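Local coordinates for Na-K-Cl cotransporter (Methanosarcina acetivorans, PDB 3G40), which probably serves in chloride-coupled cation symport across the membrane, the chain here being the cytoplasmic C-terminal domain of the transporter, at residues W19-L33 with I43-L55. Sequence-based numbering, arbitrary orientation.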
ATOM      1  N   TRP A  19      13.624   2.305 -22.067  1.00 68.81           N
ATOM      2  CA  TRP A  19      14.388   1.934 -20.876  1.00 64.97           C
ATOM      3  C   TRP A  19      13.728   0.794 -20.122  1.00 53.79           C
ATOM      4  O   TRP A  19      12.507   0.774 -19.916  1.00 50.02           O
ATOM      5  CB  TRP A  19      14.558   3.123 -19.924  1.00 58.88           C
ATOM      6  CG  TRP A  19      15.302   2.778 -18.644  1.00 45.69           C
ATOM      7  CD1 TRP A  19      16.616   2.413 -18.531  1.00 50.61           C
ATOM      8  CD2 TRP A  19      14.775   2.779 -17.311  1.00 42.79           C
ATOM      9  NE1 TRP A  19      16.935   2.191 -17.214  1.00 47.31           N
ATOM     10  CE2 TRP A  19      15.823   2.402 -16.445  1.00 40.46           C
ATOM     11  CE3 TRP A  19      13.516   3.070 -16.763  1.00 49.22           C
ATOM     12  CZ2 TRP A  19      15.656   2.308 -15.062  1.00 42.55           C
ATOM     13  CZ3 TRP A  19      13.351   2.978 -15.386  1.00 47.31           C
ATOM     14  CH2 TRP A  19      14.417   2.604 -14.552  1.00 45.56           C
ATOM     15  N   LYS A  20      14.550  -0.148 -19.685  1.00 51.53           N
ATOM     16  CA  LYS A  20      14.045  -1.293 -18.956  1.00 51.75           C
ATOM     17  C   LYS A  20      14.852  -1.490 -17.688  1.00 49.45           C
ATOM     18  O   LYS A  20      16.063  -1.715 -17.724  1.00 56.31           O
ATOM     19  CB  LYS A  20      14.069  -2.540 -19.845  1.00 55.85           C
ATOM     20  CG  LYS A  20      12.979  -2.518 -20.905  1.00 56.08           C
ATOM     21  CD  LYS A  20      13.356  -3.347 -22.115  1.00 71.57           C
ATOM     22  CE  LYS A  20      12.299  -3.223 -23.201  1.00 83.00           C
ATOM     23  NZ  LYS A  20      12.678  -3.973 -24.433  1.00 89.64           N
ATOM     24  N   ALA A  21      14.170  -1.378 -16.559  1.00 38.97           N
ATOM     25  CA  ALA A  21      14.813  -1.579 -15.279  1.00 40.09           C
ATOM     26  C   ALA A  21      14.893  -3.082 -15.036  1.00 34.07           C
ATOM     27  O   ALA A  21      13.872  -3.769 -15.111  1.00 37.25           O
ATOM     28  CB  ALA A  21      13.989  -0.921 -14.184  1.00 35.05           C
ATOM     29  N   ASN A  22      16.091  -3.570 -14.746  1.00 38.42           N
ATOM     30  CA  ASN A  22      16.285  -4.954 -14.319  1.00 41.56           C
ATOM     31  C   ASN A  22      16.757  -4.943 -12.867  1.00 36.70           C
ATOM     32  O   ASN A  22      17.883  -4.559 -12.592  1.00 41.34           O
ATOM     33  CB  ASN A  22      17.311  -5.645 -15.215  1.00 42.54           C
ATOM     34  CG  ASN A  22      16.879  -5.680 -16.666  1.00 47.70           C
ATOM     35  OD1 ASN A  22      15.793  -6.163 -16.989  1.00 45.65           O
ATOM     36  ND2 ASN A  22      17.729  -5.164 -17.553  1.00 50.72           N
ATOM     37  N   LEU A  23      15.875  -5.319 -11.942  1.00 37.14           N
ATOM     38  CA  LEU A  23      16.167  -5.194 -10.519  1.00 33.92           C
ATOM     39  C   LEU A  23      16.696  -6.495  -9.934  1.00 40.66           C
ATOM     40  O   LEU A  23      16.229  -7.574 -10.288  1.00 38.33           O
ATOM     41  CB  LEU A  23      14.903  -4.818  -9.739  1.00 31.94           C
ATOM     42  CG  LEU A  23      14.152  -3.588 -10.247  1.00 33.53           C
ATOM     43  CD1 LEU A  23      12.948  -3.294  -9.343  1.00 35.46           C
ATOM     44  CD2 LEU A  23      15.108  -2.415 -10.306  1.00 34.70           C
ATOM     45  N   LEU A  24      17.661  -6.377  -9.034  1.00 42.82           N
ATOM     46  CA  LEU A  24      18.020  -7.476  -8.148  1.00 44.28           C
ATOM     47  C   LEU A  24      17.413  -7.141  -6.791  1.00 41.48           C
ATOM     48  O   LEU A  24      17.720  -6.099  -6.203  1.00 42.24           O
ATOM     49  CB  LEU A  24      19.536  -7.596  -8.034  1.00 41.15           C
ATOM     50  CG  LEU A  24      20.035  -8.703  -7.105  1.00 44.63           C
ATOM     51  CD1 LEU A  24      19.572 -10.071  -7.610  1.00 41.43           C
ATOM     52  CD2 LEU A  24      21.540  -8.647  -7.031  1.00 44.70           C
ATOM     53  N   VAL A  25      16.525  -8.004  -6.320  1.00 36.08           N
ATOM     54  CA  VAL A  25      15.779  -7.742  -5.099  1.00 33.44           C
ATOM     55  C   VAL A  25      16.054  -8.815  -4.038  1.00 41.97           C
ATOM     56  O   VAL A  25      15.519  -9.920  -4.112  1.00 40.28           O
ATOM     57  CB  VAL A  25      14.255  -7.698  -5.391  1.00 36.95           C
ATOM     58  CG1 VAL A  25      13.470  -7.348  -4.128  1.00 36.05           C
ATOM     59  CG2 VAL A  25      13.944  -6.714  -6.531  1.00 37.17           C
ATOM     60  N   PRO A  26      16.876  -8.486  -3.032  1.00 39.89           N
ATOM     61  CA  PRO A  26      17.058  -9.444  -1.938  1.00 44.45           C
ATOM     62  C   PRO A  26      15.770  -9.578  -1.141  1.00 45.49           C
ATOM     63  O   PRO A  26      15.088  -8.576  -0.894  1.00 45.81           O
ATOM     64  CB  PRO A  26      18.147  -8.808  -1.069  1.00 44.40           C
ATOM     65  CG  PRO A  26      18.656  -7.609  -1.839  1.00 44.68           C
ATOM     66  CD  PRO A  26      17.592  -7.221  -2.805  1.00 41.38           C
ATOM     67  N   VAL A  27      15.437 -10.805  -0.753  1.00 37.24           N
ATOM     68  CA  VAL A  27      14.233 -11.075   0.006  1.00 40.14           C
ATOM     69  C   VAL A  27      14.559 -11.945   1.216  1.00 46.80           C
ATOM     70  O   VAL A  27      15.041 -13.070   1.069  1.00 52.11           O
ATOM     71  CB  VAL A  27      13.208 -11.815  -0.852  1.00 44.14           C
ATOM     72  CG1 VAL A  27      11.984 -12.166  -0.023  1.00 44.21           C
ATOM     73  CG2 VAL A  27      12.830 -10.980  -2.063  1.00 48.39           C
ATOM     74  N   GLU A  28      14.310 -11.423   2.412  1.00 41.77           N
ATOM     75  CA  GLU A  28      14.435 -12.222   3.624  1.00 48.65           C
ATOM     76  C   GLU A  28      13.044 -12.606   4.108  1.00 48.69           C
ATOM     77  O   GLU A  28      12.823 -13.702   4.611  1.00 50.92           O
ATOM     78  CB  GLU A  28      15.172 -11.436   4.707  1.00 54.79           C
ATOM     79  CG  GLU A  28      16.538 -10.955   4.276  1.00 66.28           C
ATOM     80  CD  GLU A  28      17.412 -10.550   5.450  1.00 81.13           C
ATOM     81  OE1 GLU A  28      18.512 -10.012   5.209  1.00 82.47           O
ATOM     82  OE2 GLU A  28      17.004 -10.773   6.609  1.00 89.67           O
ATOM     83  N   ASP A  29      12.093 -11.705   3.906  1.00 48.77           N
ATOM     84  CA  ASP A  29      10.738 -11.884   4.414  1.00 52.16           C
ATOM     85  C   ASP A  29       9.764 -11.694   3.260  1.00 45.82           C
ATOM     86  O   ASP A  29       9.651 -10.587   2.730  1.00 42.44           O
ATOM     87  CB  ASP A  29      10.466 -10.844   5.518  1.00 54.79           C
ATOM     88  CG  ASP A  29       9.017 -10.859   6.011  1.00 62.27           C
ATOM     89  OD1 ASP A  29       8.261 -11.772   5.628  1.00 55.92           O
ATOM     90  OD2 ASP A  29       8.634  -9.952   6.786  1.00 73.07           O
ATOM     91  N   PRO A  30       9.052 -12.766   2.874  1.00 44.50           N
ATOM     92  CA  PRO A  30       8.172 -12.738   1.702  1.00 44.91           C
ATOM     93  C   PRO A  30       6.990 -11.785   1.883  1.00 44.94           C
ATOM     94  O   PRO A  30       6.415 -11.349   0.887  1.00 38.26           O
ATOM     95  CB  PRO A  30       7.661 -14.181   1.606  1.00 44.93           C
ATOM     96  CG  PRO A  30       8.587 -14.976   2.436  1.00 54.63           C
ATOM     97  CD  PRO A  30       9.054 -14.089   3.523  1.00 46.36           C
ATOM     98  N   ARG A  31       6.621 -11.496   3.129  1.00 43.22           N
ATOM     99  CA  ARG A  31       5.531 -10.562   3.404  1.00 44.42           C
ATOM    100  C   ARG A  31       5.905  -9.134   3.006  1.00 42.45           C
ATOM    101  O   ARG A  31       5.070  -8.392   2.485  1.00 40.91           O
ATOM    102  CB  ARG A  31       5.143 -10.606   4.881  1.00 41.13           C
ATOM    103  CG  ARG A  31       4.626 -11.968   5.348  1.00 46.59           C
ATOM    104  CD  ARG A  31       4.742 -12.056   6.857  1.00 57.73           C
ATOM    105  NE  ARG A  31       4.448 -13.391   7.358  1.00 80.79           N
ATOM    106  CZ  ARG A  31       4.864 -13.846   8.534  1.00 94.02           C
ATOM    107  NH1 ARG A  31       5.602 -13.069   9.319  1.00 96.24           N
ATOM    108  NH2 ARG A  31       4.552 -15.075   8.922  1.00 95.85           N
ATOM    109  N   GLU A  32       7.154  -8.750   3.263  1.00 40.68           N
ATOM    110  CA  GLU A  32       7.664  -7.458   2.803  1.00 47.18           C
ATOM    111  C   GLU A  32       7.651  -7.410   1.288  1.00 44.33           C
ATOM    112  O   GLU A  32       7.269  -6.406   0.687  1.00 39.20           O
ATOM    113  CB  GLU A  32       9.090  -7.213   3.299  1.00 53.91           C
ATOM    114  CG  GLU A  32       9.188  -6.718   4.728  1.00 70.21           C
ATOM    115  CD  GLU A  32       8.852  -5.235   4.884  1.00 74.11           C
ATOM    116  OE1 GLU A  32       8.647  -4.530   3.867  1.00 64.53           O
ATOM    117  OE2 GLU A  32       8.802  -4.774   6.043  1.00 84.39           O
ATOM    118  N   LEU A  33       8.079  -8.499   0.661  1.00 37.94           N
ATOM    119  CA  LEU A  33       8.022  -8.579  -0.792  1.00 37.40           C
ATOM    120  C   LEU A  33       6.592  -8.392  -1.294  1.00 33.53           C
ATOM    121  O   LEU A  33       6.372  -7.644  -2.237  1.00 37.42           O
ATOM    122  CB  LEU A  33       8.586  -9.915  -1.290  1.00 33.08           C
ATOM    123  CG  LEU A  33       8.496 -10.155  -2.797  1.00 35.91           C
ATOM    124  CD1 LEU A  33       9.214  -9.058  -3.571  1.00 34.68           C
ATOM    125  CD2 LEU A  33       9.076 -11.554  -3.144  1.00 37.96           C
ATOM    126  N   ILE A  43       7.898  -0.081 -11.294  1.00 33.17           N
ATOM    127  CA  ILE A  43       9.236   0.336 -11.710  1.00 34.85           C
ATOM    128  C   ILE A  43       9.683  -0.391 -12.985  1.00 38.63           C
ATOM    129  O   ILE A  43      10.398   0.173 -13.814  1.00 37.55           O
ATOM    130  CB  ILE A  43      10.268   0.103 -10.587  1.00 33.63           C
ATOM    131  CG1 ILE A  43      10.053   1.104  -9.447  1.00 37.13           C
ATOM    132  CG2 ILE A  43      11.692   0.185 -11.125  1.00 32.88           C
ATOM    133  CD1 ILE A  43      10.843   0.748  -8.160  1.00 39.10           C
ATOM    134  N   THR A  44       9.237  -1.630 -13.152  1.00 33.84           N
ATOM    135  CA  THR A  44       9.770  -2.510 -14.198  1.00 30.72           C
ATOM    136  C   THR A  44       8.855  -2.723 -15.413  1.00 36.89           C
ATOM    137  O   THR A  44       9.315  -3.162 -16.468  1.00 43.01           O
ATOM    138  CB  THR A  44      10.156  -3.903 -13.607  1.00 38.25           C
ATOM    139  OG1 THR A  44       9.036  -4.436 -12.895  1.00 32.53           O
ATOM    140  CG2 THR A  44      11.326  -3.775 -12.647  1.00 34.31           C
ATOM    141  N   TYR A  45       7.564  -2.442 -15.267  1.00 35.38           N
ATOM    142  CA  TYR A  45       6.611  -2.624 -16.363  1.00 35.76           C
ATOM    143  C   TYR A  45       6.758  -1.551 -17.455  1.00 44.71           C
ATOM    144  O   TYR A  45       6.879  -0.361 -17.148  1.00 42.23           O
ATOM    145  CB  TYR A  45       5.178  -2.595 -15.826  1.00 36.86           C
ATOM    146  CG  TYR A  45       4.140  -2.752 -16.903  1.00 35.21           C
ATOM    147  CD1 TYR A  45       3.549  -1.640 -17.504  1.00 38.23           C
ATOM    148  CD2 TYR A  45       3.753  -4.011 -17.330  1.00 34.24           C
ATOM    149  CE1 TYR A  45       2.608  -1.795 -18.510  1.00 43.20           C
ATOM    150  CE2 TYR A  45       2.818  -4.172 -18.321  1.00 49.84           C
ATOM    151  CZ  TYR A  45       2.242  -3.063 -18.908  1.00 47.05           C
ATOM    152  OH  TYR A  45       1.310  -3.260 -19.898  1.00 48.87           O
ATOM    153  N   PRO A  46       6.754  -1.964 -18.735  1.00 40.60           N
ATOM    154  CA  PRO A  46       6.690  -3.341 -19.218  1.00 39.79           C
ATOM    155  C   PRO A  46       8.068  -3.862 -19.623  1.00 39.50           C
ATOM    156  O   PRO A  46       8.963  -3.070 -19.943  1.00 42.87           O
ATOM    157  CB  PRO A  46       5.842  -3.221 -20.490  1.00 43.50           C
ATOM    158  CG  PRO A  46       5.879  -1.753 -20.876  1.00 48.83           C
ATOM    159  CD  PRO A  46       6.717  -1.012 -19.857  1.00 46.70           C
ATOM    160  N   LYS A  47       8.213  -5.183 -19.609  1.00 40.29           N
ATOM    161  CA  LYS A  47       9.404  -5.863 -20.132  1.00 47.66           C
ATOM    162  C   LYS A  47      10.707  -5.543 -19.395  1.00 45.85           C
ATOM    163  O   LYS A  47      11.777  -5.906 -19.871  1.00 44.54           O
ATOM    164  CB  LYS A  47       9.577  -5.609 -21.637  1.00 46.08           C
ATOM    165  CG  LYS A  47       8.406  -6.060 -22.510  1.00 51.67           C
ATOM    166  CD  LYS A  47       8.171  -7.551 -22.434  1.00 70.81           C
ATOM    167  CE  LYS A  47       7.275  -8.017 -23.573  1.00 78.33           C
ATOM    168  NZ  LYS A  47       7.364  -9.492 -23.804  1.00 72.38           N
ATOM    169  N   GLY A  48      10.621  -4.861 -18.252  1.00 43.21           N
ATOM    170  CA  GLY A  48      11.741  -4.792 -17.326  1.00 33.83           C
ATOM    171  C   GLY A  48      11.867  -6.172 -16.667  1.00 41.25           C
ATOM    172  O   GLY A  48      11.226  -7.128 -17.105  1.00 34.36           O
ATOM    173  N   SER A  49      12.675  -6.306 -15.625  1.00 34.62           N
ATOM    174  CA  SER A  49      12.725  -7.601 -14.933  1.00 37.82           C
ATOM    175  C   SER A  49      13.011  -7.505 -13.446  1.00 36.45           C
ATOM    176  O   SER A  49      13.572  -6.519 -12.973  1.00 35.22           O
ATOM    177  CB  SER A  49      13.741  -8.545 -15.583  1.00 43.40           C
ATOM    178  OG  SER A  49      15.066  -8.101 -15.347  1.00 47.54           O
ATOM    179  N   VAL A  50      12.648  -8.568 -12.729  1.00 37.36           N
ATOM    180  CA  VAL A  50      12.855  -8.659 -11.295  1.00 35.00           C
ATOM    181  C   VAL A  50      13.471 -10.025 -10.938  1.00 41.86           C
ATOM    182  O   VAL A  50      12.849 -11.058 -11.152  1.00 39.88           O
ATOM    183  CB  VAL A  50      11.526  -8.516 -10.537  1.00 36.99           C
ATOM    184  CG1 VAL A  50      11.740  -8.732  -9.054  1.00 36.46           C
ATOM    185  CG2 VAL A  50      10.885  -7.110 -10.801  1.00 35.45           C
ATOM    186  N   LYS A  51      14.689 -10.013 -10.407  1.00 37.30           N
ATOM    187  CA  LYS A  51      15.305 -11.219  -9.876  1.00 40.58           C
ATOM    188  C   LYS A  51      15.151 -11.261  -8.361  1.00 36.35           C
ATOM    189  O   LYS A  51      15.677 -10.409  -7.652  1.00 44.65           O
ATOM    190  CB  LYS A  51      16.788 -11.284 -10.247  1.00 36.19           C
ATOM    191  CG  LYS A  51      17.452 -12.593  -9.819  1.00 42.90           C
ATOM    192  CD  LYS A  51      18.829 -12.727 -10.457  1.00 54.58           C
ATOM    193  CE  LYS A  51      19.003 -14.091 -11.126  1.00 69.57           C
ATOM    194  NZ  LYS A  51      18.531 -15.218 -10.278  1.00 73.42           N
ATOM    195  N   LEU A  52      14.414 -12.251  -7.870  1.00 35.97           N
ATOM    196  CA  LEU A  52      14.237 -12.404  -6.440  1.00 33.80           C
ATOM    197  C   LEU A  52      15.377 -13.228  -5.866  1.00 41.70           C
ATOM    198  O   LEU A  52      15.539 -14.382  -6.219  1.00 42.07           O
ATOM    199  CB  LEU A  52      12.901 -13.064  -6.159  1.00 34.27           C
ATOM    200  CG  LEU A  52      11.733 -12.308  -6.779  1.00 35.56           C
ATOM    201  CD1 LEU A  52      10.444 -13.086  -6.628  1.00 42.96           C
ATOM    202  CD2 LEU A  52      11.598 -10.863  -6.171  1.00 32.46           C
ATOM    203  N   LEU A  53      16.179 -12.610  -5.001  1.00 40.43           N
ATOM    204  CA  LEU A  53      17.309 -13.273  -4.369  1.00 40.78           C
ATOM    205  C   LEU A  53      16.944 -13.592  -2.930  1.00 40.94           C
ATOM    206  O   LEU A  53      17.046 -12.735  -2.041  1.00 44.62           O
ATOM    207  CB  LEU A  53      18.556 -12.388  -4.427  1.00 40.45           C
ATOM    208  CG  LEU A  53      19.817 -12.894  -3.719  1.00 52.67           C
ATOM    209  CD1 LEU A  53      20.285 -14.199  -4.327  1.00 53.40           C
ATOM    210  CD2 LEU A  53      20.925 -11.855  -3.796  1.00 57.15           C
ATOM    211  N   GLY A  54      16.477 -14.819  -2.721  1.00 41.73           N
ATOM    212  CA  GLY A  54      16.037 -15.266  -1.418  1.00 43.63           C
ATOM    213  C   GLY A  54      17.195 -15.527  -0.488  1.00 52.25           C
ATOM    214  O   GLY A  54      18.096 -16.319  -0.794  1.00 55.27           O
ATOM    215  N   LEU A  55      17.162 -14.876   0.666  1.00 46.44           N
ATOM    216  CA  LEU A  55      18.195 -15.062   1.674  1.00 52.84           C
ATOM    217  C   LEU A  55      17.651 -15.853   2.856  1.00 61.19           C
ATOM    218  O   LEU A  55      16.897 -15.327   3.677  1.00 59.55           O
ATOM    219  CB  LEU A  55      18.754 -13.716   2.133  1.00 59.10           C
ATOM    220  CG  LEU A  55      19.220 -12.800   1.000  1.00 63.28           C
ATOM    221  CD1 LEU A  55      19.708 -11.480   1.566  1.00 64.68           C
ATOM    222  CD2 LEU A  55      20.310 -13.470   0.168  1.00 68.47           C
TER
HETATM  223  O   HOH W   1      10.113  -0.522 -19.009  1.00 54.85           O
HETATM  224  O   HOH W   2      11.403  -0.522 -16.580  1.00 54.18           O
HETATM  225  O   HOH W   3      14.414  -6.421 -19.397  1.00 43.84           O
HETATM  226  O   HOH W   4      16.613  -8.461 -13.034  1.00 41.69           O
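The indole of Trp19 meets Ile43 O obliquely, while Ala21 N lies over the centre of one of its faces; Ser49 OG comes to Asn22 OD1 from 28° out of the plane of that amide. These groups lie at the start of a beta-alpha-beta unit: strands 22-27 and 49-54 are parallel neighbours, with 112-116 beyond the first and 81-86 beyond the second, and helix 30-44 makes the crossover. Ser49 OG donates to Asn22 OD1 at 2.6 Å, with OG set between its own backbone N and carbonyl carbon (chi1 70°). A water adds a second donor to OD1, and Asn22 ND2 is spent on Pro110 O, so the buried amide is held at both ends and its flip is fixed. Gly48 suits its place because a CB would run into Ala21 O and Thr44 O.

Leu23, Val25, Val27 and Leu52 are apolar, as befits a face buried under the crossover helix, where Leu33 and Leu52 cross at about a right angle. Thr44 meets Leu23 CD1 through CG2 at 3.7 Å and gives its hydroxyl to Leu40 O. Leu24, Pro26 and Leu55 line the other face, under helix 94-103. Pro26 lacks an N-H, but its N faces away from strand 49-54, to which Leu23, Val25 and Val27 donate, so this ladder loses no bond. It closes with Leu55 N on Val27 O at 2.8 Å, its N-H...O angle 176°.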